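Local coordinates for protein putative acetyltransferase Ta0821 (Thermoplasma acidophilum DSM 1728, PDB 3C26) that is a putative acetyltransferase of the GNAT family that probably transfers acyl groups, at residues D50-I53 with E54-N58. Residues are numbered along the deposited sequence; the frame is centred on the assembly and turned at random.
Sequences DKVI and ERWVN
Val52 and Trp56, one turn apart on helix 45-58, meet through CG2 and the indole. CG2 of Val52 rests over one ring face, 3.5 Å from CZ2, and makes a CH-pi contact 3.8 Å from the centroid of the six-membered ring. Trp56 CG turns away from its own carbonyl carbon (chi1 -74°), which leads the indole back along the helix to this methyl. The ring also stacks with His76 and touches Val62 of strand 62-67, joining the helix to the GNAT core. With an alanine in place of Trp56, the Val52 methyl would probably lose its aromatic cover and His76 its stacking mate.

The helix is kinked in the middle of this contact. The backbone bonds expected at Glu54 and Arg55 are replaced by waters, one linking Asp50 O to Glu54 N, the other Lys51 O to Arg55 N. Regular bonding resumes with Trp56 N to Val52 O (3.0 Å) and Val57 N to Ile53 O (3.0 Å).

Arg55 follows the opened turn. Its CB lies 3.4 Å from Val52 O; the chain then bends at chi3 (-80°), and NE donates at 3.1 Å to the water that bridges Lys51 O and Arg55 N. CZ passes Val52 CG1, which covers one guanidinium face, and NH2 ends 3.4 Å from Lys51 O in a weak but nearly straight bond, with the oxygen at the edge of the group and in its plane. NH2 also touches Lys51 CG, 3.6 Å away, while Lys51 aims its amine at Asp209 in a salt bridge. The water, with weak help from the guanidinium, thus takes up the carbonyl of Lys51, which the kink has parted from its usual amide partner, and the two methyls of Val52 meet different partners, CG1 against a guanidinium face, CG2 against an aromatic one.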
ATOM      1  N   ASP A  50     -18.923   0.601   8.390  1.00 21.71           N
ATOM      2  CA  ASP A  50     -19.777   1.777   8.275  1.00 21.72           C
ATOM      3  C   ASP A  50     -21.207   1.276   8.031  1.00 22.59           C
ATOM      4  O   ASP A  50     -22.183   1.843   8.485  1.00 20.13           O
ATOM      5  CB  ASP A  50     -19.446   2.650   7.079  1.00 22.03           C
ATOM      6  CG  ASP A  50     -18.283   3.555   7.279  1.00 22.27           C
ATOM      7  OD1 ASP A  50     -17.772   3.727   8.414  1.00 25.35           O
ATOM      8  OD2 ASP A  50     -17.933   4.152   6.247  1.00 24.49           O
ATOM      9  N   LYS A  51     -21.289   0.170   7.309  1.00 22.70           N
ATOM     10  CA  LYS A  51     -22.586  -0.339   6.882  1.00 23.91           C
ATOM     11  C   LYS A  51     -23.356  -1.019   8.002  1.00 23.39           C
ATOM     12  O   LYS A  51     -24.563  -0.926   8.070  1.00 24.62           O
ATOM     13  CB  LYS A  51     -22.383  -1.291   5.686  1.00 24.37           C
ATOM     14  CG  LYS A  51     -23.604  -2.096   5.257  1.00 27.43           C
ATOM     15  CD  LYS A  51     -23.250  -3.073   4.083  1.00 28.94           C
ATOM     16  CE  LYS A  51     -22.477  -4.318   4.530  1.00 30.00           C
ATOM     17  NZ  LYS A  51     -22.089  -5.157   3.352  1.00 28.79           N
ATOM     18  N   VAL A  52     -22.649  -1.690   8.905  1.00 22.79           N
ATOM     19  CA  VAL A  52     -23.313  -2.547   9.928  1.00 22.22           C
ATOM     20  C   VAL A  52     -23.267  -2.039  11.391  1.00 22.89           C
ATOM     21  O   VAL A  52     -23.923  -2.562  12.272  1.00 22.49           O
ATOM     22  CB  VAL A  52     -22.711  -3.970   9.902  1.00 22.17           C
ATOM     23  CG1 VAL A  52     -23.024  -4.667   8.618  1.00 23.34           C
ATOM     24  CG2 VAL A  52     -21.227  -3.939  10.128  1.00 20.71           C
ATOM     25  N   ILE A  53     -22.499  -0.991  11.632  1.00 23.13           N
ATOM     26  CA  ILE A  53     -22.244  -0.540  13.013  1.00 23.68           C
ATOM     27  C   ILE A  53     -23.521  -0.122  13.739  1.00 23.13           C
ATOM     28  O   ILE A  53     -23.619  -0.313  14.939  1.00 23.23           O
ATOM     29  CB  ILE A  53     -21.154   0.588  13.089  1.00 23.57           C
ATOM     30  CG1 ILE A  53     -20.710   0.796  14.567  1.00 26.44           C
ATOM     31  CG2 ILE A  53     -21.667   1.856  12.416  1.00 26.37           C
ATOM     32  CD1 ILE A  53     -19.344   1.540  14.782  1.00 25.08           C
ATOM     33  N   GLU A  54     -24.466   0.482  13.017  1.00 22.50           N
ATOM     34  CA  GLU A  54     -25.741   0.914  13.625  1.00 22.32           C
ATOM     35  C   GLU A  54     -26.526  -0.303  14.101  1.00 22.38           C
ATOM     36  O   GLU A  54     -27.041  -0.326  15.255  1.00 21.61           O
ATOM     37  CB  GLU A  54     -26.573   1.805  12.691  1.00 23.02           C
ATOM     38  CG  GLU A  54     -27.815   2.308  13.419  1.00 25.40           C
ATOM     39  CD  GLU A  54     -28.603   3.331  12.636  1.00 29.22           C
ATOM     40  OE1 GLU A  54     -28.276   3.593  11.469  1.00 32.20           O
ATOM     41  OE2 GLU A  54     -29.553   3.891  13.211  1.00 32.86           O
ATOM     42  N   ARG A  55     -26.521  -1.341  13.254  1.00 22.09           N
ATOM     43  CA  ARG A  55     -27.174  -2.636  13.555  1.00 23.70           C
ATOM     44  C   ARG A  55     -26.575  -3.269  14.803  1.00 23.46           C
ATOM     45  O   ARG A  55     -27.271  -3.720  15.718  1.00 23.05           O
ATOM     46  CB  ARG A  55     -27.111  -3.615  12.368  1.00 25.07           C
ATOM     47  CG  ARG A  55     -28.266  -3.424  11.389  1.00 32.56           C
ATOM     48  CD  ARG A  55     -28.192  -4.248  10.102  1.00 37.89           C
ATOM     49  NE  ARG A  55     -27.289  -3.691   9.077  1.00 40.34           N
ATOM     50  CZ  ARG A  55     -26.963  -4.337   7.962  1.00 44.22           C
ATOM     51  NH1 ARG A  55     -27.441  -5.558   7.742  1.00 46.50           N
ATOM     52  NH2 ARG A  55     -26.140  -3.789   7.077  1.00 46.47           N
ATOM     53  N   TRP A  56     -25.256  -3.259  14.845  1.00 23.04           N
ATOM     54  CA  TRP A  56     -24.533  -3.795  15.980  1.00 23.24           C
ATOM     55  C   TRP A  56     -24.905  -3.127  17.269  1.00 23.94           C
ATOM     56  O   TRP A  56     -25.090  -3.795  18.258  1.00 23.72           O
ATOM     57  CB  TRP A  56     -23.016  -3.617  15.805  1.00 23.45           C
ATOM     58  CG  TRP A  56     -22.382  -4.554  14.780  1.00 21.69           C
ATOM     59  CD1 TRP A  56     -22.918  -5.708  14.290  1.00 23.52           C
ATOM     60  CD2 TRP A  56     -21.063  -4.471  14.241  1.00 21.67           C
ATOM     61  NE1 TRP A  56     -22.028  -6.330  13.466  1.00 23.01           N
ATOM     62  CE2 TRP A  56     -20.882  -5.582  13.407  1.00 20.43           C
ATOM     63  CE3 TRP A  56     -20.011  -3.554  14.381  1.00 24.54           C
ATOM     64  CZ2 TRP A  56     -19.690  -5.811  12.716  1.00 21.21           C
ATOM     65  CZ3 TRP A  56     -18.831  -3.789  13.674  1.00 19.72           C
ATOM     66  CH2 TRP A  56     -18.675  -4.905  12.884  1.00 18.85           C
ATOM     67  N   VAL A  57     -24.903  -1.790  17.244  1.00 24.33           N
ATOM     68  CA  VAL A  57     -25.235  -0.966  18.426  1.00 24.99           C
ATOM     69  C   VAL A  57     -26.617  -1.331  18.920  1.00 25.56           C
ATOM     70  O   VAL A  57     -26.855  -1.515  20.108  1.00 24.26           O
ATOM     71  CB  VAL A  57     -25.143   0.595  18.165  1.00 25.42           C
ATOM     72  CG1 VAL A  57     -25.621   1.370  19.385  1.00 23.76           C
ATOM     73  CG2 VAL A  57     -23.703   1.001  17.765  1.00 23.83           C
ATOM     74  N   ASN A  58     -27.526  -1.468  17.972  1.00 27.06           N
ATOM     75  CA  ASN A  58     -28.923  -1.822  18.276  1.00 26.92           C
ATOM     76  C   ASN A  58     -29.087  -3.246  18.808  1.00 27.91           C
ATOM     77  O   ASN A  58     -30.018  -3.527  19.549  1.00 26.59           O
ATOM     78  CB  ASN A  58     -29.813  -1.599  17.054  1.00 27.13           C
ATOM     79  CG  ASN A  58     -30.170  -0.135  16.864  1.00 27.40           C
ATOM     80  OD1 ASN A  58     -30.423   0.559  17.831  1.00 30.08           O
ATOM     81  ND2 ASN A  58     -30.278   0.309  15.620  1.00 30.19           N
TER
HETATM   82  O   HOH W   1     -24.234   1.634  10.305  1.00 17.32           O
HETATM   83  O   HOH W   2     -26.400  -1.020  10.282  1.00 32.99           O